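Local coordinates for flagellar hook protein FlgE (PDB 5AY6), which builds the flagellar hook, the curved tube that probably acts as a universal joint passing motor torque to the filament, at residues Thr5-Asn10 and Gln277-Asp282; Gly81-Asp86 and Val93-Asp98; Met152-Lys157 and Asn210-Ile215. One frame throughout, in Å; residues are numbered along the deposited sequence.

Contact 1 (Thr5-Asn10 and Gln277-Asp282)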
loop_
_atom_site.group_PDB
_atom_site.type_symbol
_atom_site.label_atom_id
_atom_site.label_comp_id
_atom_site.label_asym_id
_atom_site.label_seq_id
_atom_site.Cartn_x
_atom_site.Cartn_y
_atom_site.Cartn_z
ATOM N N THR A 5 -24.855 -3.602 -11.717
ATOM C CA THR A 5 -24.672 -2.159 -11.656
ATOM C C THR A 5 -24.379 -1.665 -10.241
ATOM O O THR A 5 -23.925 -0.540 -10.053
ATOM C CB THR A 5 -25.912 -1.427 -12.190
ATOM O OG1 THR A 5 -27.062 -1.835 -11.438
ATOM C CG2 THR A 5 -26.137 -1.765 -13.658
ATOM N N ARG A 6 -24.651 -2.496 -9.242
ATOM C CA ARG A 6 -24.409 -2.092 -7.864
ATOM C C ARG A 6 -24.122 -3.285 -6.971
ATOM O O ARG A 6 -24.856 -4.272 -6.988
ATOM C CB ARG A 6 -25.603 -1.310 -7.310
ATOM C CG ARG A 6 -25.407 -0.835 -5.881
ATOM C CD ARG A 6 -26.535 0.085 -5.426
ATOM N NE ARG A 6 -26.352 0.509 -4.041
ATOM C CZ ARG A 6 -26.965 1.553 -3.486
ATOM N NH1 ARG A 6 -27.812 2.282 -4.197
ATOM N NH2 ARG A 6 -26.737 1.861 -2.214
ATOM N N VAL A 7 -23.052 -3.186 -6.189
ATOM C CA VAL A 7 -22.709 -4.232 -5.238
ATOM C C VAL A 7 -22.534 -3.651 -3.844
ATOM O O VAL A 7 -22.032 -2.541 -3.676
ATOM C CB VAL A 7 -21.422 -4.997 -5.643
ATOM C CG1 VAL A 7 -21.561 -5.571 -7.046
ATOM C CG2 VAL A 7 -20.210 -4.098 -5.565
ATOM N N GLY A 8 -22.987 -4.399 -2.845
ATOM C CA GLY A 8 -22.804 -4.007 -1.465
ATOM C C GLY A 8 -21.891 -5.010 -0.794
ATOM O O GLY A 8 -22.153 -6.213 -0.823
ATOM N N VAL A 9 -20.805 -4.527 -0.207
ATOM C CA VAL A 9 -19.887 -5.420 0.477
ATOM C C VAL A 9 -20.193 -5.443 1.959
ATOM O O VAL A 9 -20.183 -4.407 2.621
ATOM C CB VAL A 9 -18.420 -5.019 0.273
ATOM C CG1 VAL A 9 -17.527 -5.835 1.191
ATOM C CG2 VAL A 9 -18.010 -5.212 -1.184
ATOM N N ASN A 10 -20.473 -6.633 2.472
ATOM C CA ASN A 10 -20.682 -6.821 3.900
ATOM C C ASN A 10 -19.614 -7.746 4.456
ATOM O O ASN A 10 -19.687 -8.964 4.287
ATOM C CB ASN A 10 -22.075 -7.381 4.167
ATOM C CG ASN A 10 -23.160 -6.589 3.468
ATOM O OD1 ASN A 10 -23.188 -5.360 3.530
ATOM N ND2 ASN A 10 -24.052 -7.294 2.780
ATOM N N GLN A 277 -18.914 -1.254 -18.308
ATOM C CA GLN A 277 -19.583 -1.665 -17.085
ATOM C C GLN A 277 -19.263 -0.729 -15.927
ATOM O O GLN A 277 -18.221 -0.845 -15.285
ATOM C CB GLN A 277 -19.203 -3.101 -16.728
ATOM C CG GLN A 277 -20.010 -3.684 -15.573
ATOM C CD GLN A 277 -20.465 -5.113 -15.828
ATOM O OE1 GLN A 277 -19.994 -5.777 -16.755
ATOM N NE2 GLN A 277 -21.396 -5.590 -15.004
ATOM N N GLU A 278 -20.178 0.200 -15.670
ATOM C CA GLU A 278 -20.074 1.098 -14.530
ATOM C C GLU A 278 -20.784 0.451 -13.349
ATOM O O GLU A 278 -21.959 0.104 -13.440
ATOM C CB GLU A 278 -20.684 2.462 -14.857
ATOM C CG GLU A 278 -20.604 3.486 -13.740
ATOM C CD GLU A 278 -21.205 4.821 -14.139
ATOM O OE1 GLU A 278 -21.762 4.918 -15.255
ATOM O OE2 GLU A 278 -21.126 5.774 -13.336
ATOM N N VAL A 279 -20.055 0.260 -12.253
ATOM C CA VAL A 279 -20.595 -0.431 -11.089
ATOM C C VAL A 279 -20.400 0.363 -9.803
ATOM O O VAL A 279 -19.279 0.666 -9.403
ATOM C CB VAL A 279 -19.946 -1.817 -10.903
ATOM C CG1 VAL A 279 -20.742 -2.630 -9.902
ATOM C CG2 VAL A 279 -19.867 -2.557 -12.220
ATOM N N GLN A 280 -21.504 0.705 -9.151
ATOM C CA GLN A 280 -21.424 1.291 -7.829
ATOM C C GLN A 280 -20.972 0.219 -6.841
ATOM O O GLN A 280 -21.494 -0.897 -6.844
ATOM C CB GLN A 280 -22.770 1.881 -7.403
ATOM C CG GLN A 280 -22.787 2.345 -5.961
ATOM C CD GLN A 280 -24.052 3.082 -5.596
ATOM O OE1 GLN A 280 -24.849 3.439 -6.465
ATOM N NE2 GLN A 280 -24.245 3.323 -4.304
ATOM N N ILE A 281 -19.995 0.550 -6.008
ATOM C CA ILE A 281 -19.518 -0.393 -5.006
ATOM C C ILE A 281 -19.706 0.208 -3.625
ATOM O O ILE A 281 -18.982 1.117 -3.219
ATOM C CB ILE A 281 -18.043 -0.770 -5.239
ATOM C CG1 ILE A 281 -17.904 -1.452 -6.604
ATOM C CG2 ILE A 281 -17.539 -1.680 -4.118
ATOM C CD1 ILE A 281 -16.483 -1.742 -7.012
ATOM N N ASP A 282 -20.706 -0.306 -2.919
ATOM C CA ASP A 282 -21.141 0.251 -1.648
ATOM C C ASP A 282 -20.444 -0.449 -0.483
ATOM O O ASP A 282 -20.713 -1.616 -0.194
ATOM C CB ASP A 282 -22.668 0.126 -1.542
ATOM C CG ASP A 282 -23.255 0.942 -0.405
ATOM O OD1 ASP A 282 -22.513 1.730 0.226
ATOM O OD2 ASP A 282 -24.475 0.807 -0.155
HETATM O O HOH W 1 -22.265 -2.149 2.000
#
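Four backbone hydrogen bonds zip Thr5-Asn10 to Gln277-Asp282 as parallel strands, pairing Arg6 with Gln280, Val7 with Ile281 and Gly8 with Asp282. The straightest runs from Asp282 N to Val7 O (2.7 Å), nearly along the C=O axis, whereas Gln280 N reaches Thr5 O (2.9 Å) from above the carbonyl plane. On the face of Arg6 and Gln280, both chains leave with CG anti to the backbone N and run extended side by side. This lays the Gln280 amide over the Arg6 guanidinium, its NE2 3.3 Å from Arg6 CZ, the planes 25° apart. At the guanidinium edge, and in its plane, NH2 of Arg6 makes a salt bridge to Asp282 OD2 (3.2 Å), meeting that carboxylate from above. Asp282 OD1 accepts from Ala284 N, which helps fix the carboxylate. On the opposite face, that of Val7 and Ile281, Val7 CG2 packs on Ile281 CG1 at 3.7 Å. A water bridges Val9 O and Asp282 O just beyond the Gly8-Asp282 pair. The mixed sheet thus sets the fragment's first strand beside one of the FlaE D2 region; 298-304 flanks 6-12, 242-245 flanks 277-291, and Ile171 and Leu173 of strand 167-174 pack on Val7.

Contact 2 (Gly81-Asp86 and Val93-Asp98)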
loop_
_atom_site.group_PDB
_atom_site.type_symbol
_atom_site.label_atom_id
_atom_site.label_comp_id
_atom_site.label_asym_id
_atom_site.label_seq_id
_atom_site.Cartn_x
_atom_site.Cartn_y
_atom_site.Cartn_z
ATOM N N GLY A 81 10.142 8.308 10.563
ATOM C CA GLY A 81 9.977 9.248 9.467
ATOM C C GLY A 81 9.950 8.592 8.101
ATOM O O GLY A 81 9.664 7.400 7.972
ATOM N N LYS A 82 10.249 9.382 7.075
ATOM C CA LYS A 82 10.295 8.878 5.712
ATOM C C LYS A 82 11.673 9.107 5.107
ATOM O O LYS A 82 12.293 10.147 5.334
ATOM C CB LYS A 82 9.216 9.545 4.854
ATOM C CG LYS A 82 9.100 8.976 3.452
ATOM C CD LYS A 82 7.791 9.371 2.791
ATOM C CE LYS A 82 7.726 10.862 2.511
ATOM N NZ LYS A 82 6.534 11.213 1.679
ATOM N N VAL A 83 12.159 8.119 4.362
ATOM C CA VAL A 83 13.390 8.272 3.595
ATOM C C VAL A 83 13.078 8.205 2.107
ATOM O O VAL A 83 12.096 7.591 1.692
ATOM C CB VAL A 83 14.440 7.198 3.946
ATOM C CG1 VAL A 83 14.970 7.421 5.346
ATOM C CG2 VAL A 83 13.849 5.801 3.810
ATOM N N ALA A 84 13.908 8.865 1.311
ATOM C CA ALA A 84 13.739 8.860 -0.131
ATOM C C ALA A 84 15.082 8.567 -0.775
ATOM O O ALA A 84 16.057 9.272 -0.524
ATOM C CB ALA A 84 13.182 10.191 -0.618
ATOM N N TYR A 85 15.134 7.514 -1.586
ATOM C CA TYR A 85 16.354 7.166 -2.297
ATOM C C TYR A 85 16.211 7.470 -3.784
ATOM O O TYR A 85 15.137 7.294 -4.359
ATOM C CB TYR A 85 16.695 5.689 -2.105
ATOM C CG TYR A 85 16.915 5.273 -0.669
ATOM C CD1 TYR A 85 15.884 4.731 0.078
ATOM C CD2 TYR A 85 18.159 5.405 -0.069
ATOM C CE1 TYR A 85 16.082 4.337 1.386
ATOM C CE2 TYR A 85 18.369 5.017 1.235
ATOM C CZ TYR A 85 17.325 4.485 1.959
ATOM O OH TYR A 85 17.525 4.096 3.262
ATOM N N ASP A 86 17.297 7.928 -4.399
ATOM C CA ASP A 86 17.313 8.190 -5.836
ATOM C C ASP A 86 17.001 6.897 -6.581
ATOM O O ASP A 86 17.616 5.865 -6.319
ATOM C CB ASP A 86 18.668 8.753 -6.265
ATOM C CG ASP A 86 18.666 9.262 -7.691
ATOM O OD1 ASP A 86 18.629 10.496 -7.881
ATOM O OD2 ASP A 86 18.703 8.432 -8.622
ATOM N N VAL A 93 18.479 10.605 -0.634
ATOM C CA VAL A 93 18.245 11.954 -1.142
ATOM C C VAL A 93 17.655 12.852 -0.056
ATOM O O VAL A 93 17.979 14.037 0.025
ATOM C CB VAL A 93 17.311 11.928 -2.377
ATOM C CG1 VAL A 93 16.797 13.318 -2.712
ATOM C CG2 VAL A 93 18.044 11.337 -3.570
ATOM N N SER A 94 16.801 12.282 0.787
ATOM C CA SER A 94 16.216 13.044 1.887
ATOM C C SER A 94 15.718 12.129 3.000
ATOM O O SER A 94 15.326 10.985 2.755
ATOM C CB SER A 94 15.070 13.918 1.391
ATOM O OG SER A 94 13.901 13.146 1.187
ATOM N N SER A 95 15.744 12.653 4.225
ATOM C CA SER A 95 15.255 11.944 5.403
ATOM C C SER A 95 14.460 12.879 6.309
ATOM O O SER A 95 14.881 14.007 6.564
ATOM C CB SER A 95 16.416 11.332 6.193
ATOM O OG SER A 95 15.973 10.865 7.462
ATOM N N THR A 96 13.312 12.411 6.789
ATOM C CA THR A 96 12.555 13.151 7.791
ATOM C C THR A 96 12.555 12.407 9.120
ATOM O O THR A 96 11.749 12.704 10.003
ATOM C CB THR A 96 11.096 13.392 7.360
ATOM O OG1 THR A 96 10.401 12.140 7.280
ATOM C CG2 THR A 96 11.040 14.111 6.011
ATOM N N ILE A 97 13.450 11.434 9.255
ATOM C CA ILE A 97 13.549 10.675 10.499
ATOM C C ILE A 97 13.961 11.597 11.634
ATOM O O ILE A 97 14.958 12.314 11.542
ATOM C CB ILE A 97 14.558 9.512 10.394
ATOM C CG1 ILE A 97 14.238 8.624 9.192
ATOM C CG2 ILE A 97 14.546 8.674 11.669
ATOM C CD1 ILE A 97 15.249 7.504 8.984
ATOM N N ASP A 98 13.177 11.579 12.703
ATOM C CA ASP A 98 13.406 12.433 13.859
ATOM C C ASP A 98 12.858 11.690 15.074
ATOM O O ASP A 98 12.177 10.677 14.909
ATOM C CB ASP A 98 12.714 13.787 13.673
ATOM C CG ASP A 98 13.345 14.893 14.497
ATOM O OD1 ASP A 98 14.224 14.605 15.338
ATOM O OD2 ASP A 98 12.954 16.062 14.296
HETATM O O HOH W 2 12.313 12.266 3.080
#
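Backbone hydrogen bonding sets the frame of the pairing between Gly81-Asp86 and Val93-Asp98, two antiparallel strands. Ala84 and Ser94 form the hydrogen-bonded pair, with Ala84 N donating to Ser94 O (2.9 Å) in the carbonyl plane. Return bonding is split: Ala84 O takes a strong bond from Val93 N (2.8 Å) and a weak one from Ser94 N, so two residues of one strand face a single residue of the other. Further along, Thr96 N donates to Lys82 O within the carbonyl plane.

Side-chain hydroxyls supplement the backbone bonds, most clearly where the pairing becomes irregular at Thr96. Thr96 OG1, held between its own backbone N and carbonyl carbon (chi1 66°), accepts from Lys82 N at 2.8 Å in a nearly straight bond (164°). Ser95 OG, anti to its backbone N, instead turns along its own chain and accepts from Ile97 N at 3.1 Å, an ST turn. Water joins Ser94 OG to Lys82 O, to which it donates. The Lys82 ammonium has its salt bridge with Glu66.

Apolar contact is concentrated on the Val83 face, where CG1 of Val83 obliquely meets the tip of Ile97, 3.6 Å from its CD1; Ile128 packs against both residues. At the far end Val93 CG2 lies alongside Asp86 CB (3.8 Å). Gly81 passes close to the backbone of Thr96 and Ile97, and a CB there would clash with Thr96 O and Ile97 N.

The doubled residues Val93 and Ser94 opposite Ala84 define a classic beta bulge, here in the hairpin formed by strands 76-86 and 92-99 at one margin of the antiparallel sheet in the FlgE third-domain region.

Contact 3 (Met152-Lys157 and Asn210-Ile215)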
loop_
_atom_site.group_PDB
_atom_site.type_symbol
_atom_site.label_atom_id
_atom_site.label_comp_id
_atom_site.label_asym_id
_atom_site.label_seq_id
_atom_site.Cartn_x
_atom_site.Cartn_y
_atom_site.Cartn_z
ATOM N N MET A 152 -0.584 -6.782 -5.031
ATOM C CA MET A 152 -1.412 -7.965 -4.859
ATOM C C MET A 152 -1.941 -8.441 -6.216
ATOM O O MET A 152 -2.199 -9.628 -6.408
ATOM C CB MET A 152 -2.558 -7.680 -3.885
ATOM C CG MET A 152 -2.081 -7.298 -2.489
ATOM S SD MET A 152 -3.425 -6.931 -1.340
ATOM C CE MET A 152 -3.455 -5.141 -1.442
ATOM N N SER A 153 -2.080 -7.522 -7.166
ATOM C CA SER A 153 -2.473 -7.909 -8.514
ATOM C C SER A 153 -1.327 -8.651 -9.202
ATOM O O SER A 153 -1.556 -9.580 -9.980
ATOM C CB SER A 153 -2.900 -6.688 -9.332
ATOM O OG SER A 153 -4.076 -6.105 -8.785
ATOM N N ASP A 154 -0.091 -8.254 -8.909
ATOM C CA ASP A 154 1.075 -8.972 -9.438
ATOM C C ASP A 154 1.075 -10.400 -8.909
ATOM O O ASP A 154 1.395 -11.348 -9.628
ATOM C CB ASP A 154 2.381 -8.274 -9.049
ATOM C CG ASP A 154 2.583 -6.959 -9.770
ATOM O OD1 ASP A 154 2.166 -6.845 -10.944
ATOM O OD2 ASP A 154 3.167 -6.035 -9.161
ATOM N N TYR A 155 0.702 -10.539 -7.643
ATOM C CA TYR A 155 0.663 -11.837 -6.982
ATOM C C TYR A 155 -0.402 -12.748 -7.589
ATOM O O TYR A 155 -0.167 -13.940 -7.795
ATOM C CB TYR A 155 0.420 -11.650 -5.484
ATOM C CG TYR A 155 0.147 -12.932 -4.742
ATOM C CD1 TYR A 155 1.187 -13.775 -4.367
ATOM C CD2 TYR A 155 -1.152 -13.303 -4.408
ATOM C CE1 TYR A 155 0.941 -14.951 -3.689
ATOM C CE2 TYR A 155 -1.406 -14.476 -3.728
ATOM C CZ TYR A 155 -0.352 -15.296 -3.374
ATOM O OH TYR A 155 -0.593 -16.468 -2.697
ATOM N N ALA A 156 -1.570 -12.182 -7.878
ATOM C CA ALA A 156 -2.650 -12.941 -8.491
ATOM C C ALA A 156 -2.231 -13.487 -9.853
ATOM O O ALA A 156 -2.623 -14.587 -10.245
ATOM C CB ALA A 156 -3.901 -12.074 -8.627
ATOM N N LYS A 157 -1.429 -12.719 -10.578
ATOM C CA LYS A 157 -0.945 -13.168 -11.876
ATOM C C LYS A 157 0.155 -14.220 -11.734
ATOM O O LYS A 157 0.146 -15.230 -12.435
ATOM C CB LYS A 157 -0.438 -11.985 -12.696
ATOM C CG LYS A 157 0.336 -12.411 -13.917
ATOM C CD LYS A 157 0.341 -11.359 -14.995
ATOM C CE LYS A 157 0.982 -11.923 -16.249
ATOM N NZ LYS A 157 0.342 -13.212 -16.635
ATOM N N ASN A 210 -3.722 -4.048 -19.362
ATOM C CA ASN A 210 -2.598 -4.559 -18.582
ATOM C C ASN A 210 -2.641 -6.079 -18.536
ATOM O O ASN A 210 -3.514 -6.695 -19.145
ATOM C CB ASN A 210 -2.594 -3.977 -17.160
ATOM C CG ASN A 210 -3.845 -4.331 -16.365
ATOM O OD1 ASN A 210 -4.379 -5.433 -16.469
ATOM N ND2 ASN A 210 -4.316 -3.384 -15.561
ATOM N N GLY A 211 -1.716 -6.677 -17.794
ATOM C CA GLY A 211 -1.658 -8.122 -17.693
ATOM C C GLY A 211 -2.160 -8.679 -16.371
ATOM O O GLY A 211 -2.690 -9.794 -16.324
ATOM N N ASN A 212 -2.004 -7.919 -15.293
ATOM C CA ASN A 212 -2.324 -8.462 -13.972
ATOM C C ASN A 212 -3.756 -8.181 -13.524
ATOM O O ASN A 212 -4.191 -8.662 -12.470
ATOM C CB ASN A 212 -1.335 -7.942 -12.917
ATOM C CG ASN A 212 -1.427 -6.437 -12.695
ATOM O OD1 ASN A 212 -2.327 -5.764 -13.192
ATOM N ND2 ASN A 212 -0.480 -5.905 -11.937
ATOM N N GLY A 213 -4.478 -7.392 -14.313
ATOM C CA GLY A 213 -5.883 -7.133 -14.049
ATOM C C GLY A 213 -6.214 -6.027 -13.061
ATOM O O GLY A 213 -7.386 -5.816 -12.731
ATOM N N GLN A 214 -5.205 -5.309 -12.585
ATOM C CA GLN A 214 -5.453 -4.243 -11.618
ATOM C C GLN A 214 -6.362 -3.141 -12.180
ATOM O O GLN A 214 -6.175 -2.659 -13.304
ATOM C CB GLN A 214 -4.138 -3.630 -11.140
ATOM C CG GLN A 214 -4.276 -2.814 -9.865
ATOM C CD GLN A 214 -2.976 -2.162 -9.453
ATOM O OE1 GLN A 214 -2.582 -1.133 -10.008
ATOM N NE2 GLN A 214 -2.300 -2.752 -8.473
ATOM N N ILE A 215 -7.344 -2.751 -11.372
ATOM C CA ILE A 215 -8.326 -1.733 -11.737
ATOM C C ILE A 215 -7.999 -0.410 -11.054
ATOM O O ILE A 215 -7.984 0.649 -11.690
ATOM C CB ILE A 215 -9.750 -2.189 -11.354
ATOM C CG1 ILE A 215 -10.162 -3.396 -12.199
ATOM C CG2 ILE A 215 -10.761 -1.048 -11.510
ATOM C CD1 ILE A 215 -11.441 -4.064 -11.730
#
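Helix 152-157 lies against a turn that leads into strand 214-222, and the backbones come nearest at Lys157 and Asn212 (CA atoms 5.3 Å apart). Asn212 carries the contact. Its CG occupies the crowded position between backbone N and carbonyl carbon (chi1 65°), placing the amide so that its ends serve different partners: OD1 accepts from Gln214 N (3.0 Å, 170°), closing an Asx turn, while ND2 donates to Asp154 OD1 at 3.0 Å. That donor lies above the carboxylate plane, with the acceptor near the amide plane. Asp154 OD2 is engaged by Ser151 N, so both carboxylate oxygens are held. Asn212 CB rests on the carbonyl of Ser153, 3.4 Å from its O, and Ser153 CB packs beside the amide. Ser153 OG touches Gln214 CB (3.4 Å). Lys157 lays its CD methylene along the Gly211 carbonyl, 3.7 Å from its O. Asn210 OD1 accepts from Gly213 N, an Asx motif within the turn. Glu199 on strand 195-202 binds Ser153 OG and Gln214 NE2, the latter also donating to Pro147 O, and so ties the helix and the start of strand 214-222 to that strand, while Met152 reaches Ser186 and Leu188 on strand 180-189.

How the contacts relate
The chemistry of the three contacts differs with the elements they join. Contacts 1 and 2 are strand pairings carried mainly by backbone bonds and are each partly buried, with an apolar face of valine and isoleucine; contact 3 lies at the surface and crosses by a single side-chain hydrogen bond. Contact 1 joins segments 267 residues apart in the chain, in parallel, and adds a salt bridge; contact 2 closes a local antiparallel hairpin and supplements its backbone bonds with hydroxyls. No two hold the same strands, yet contacts 1 and 3 approach within about 7 Å at their nearest atoms, whereas contact 2 lies about 39 Å from contact 1, centre to centre.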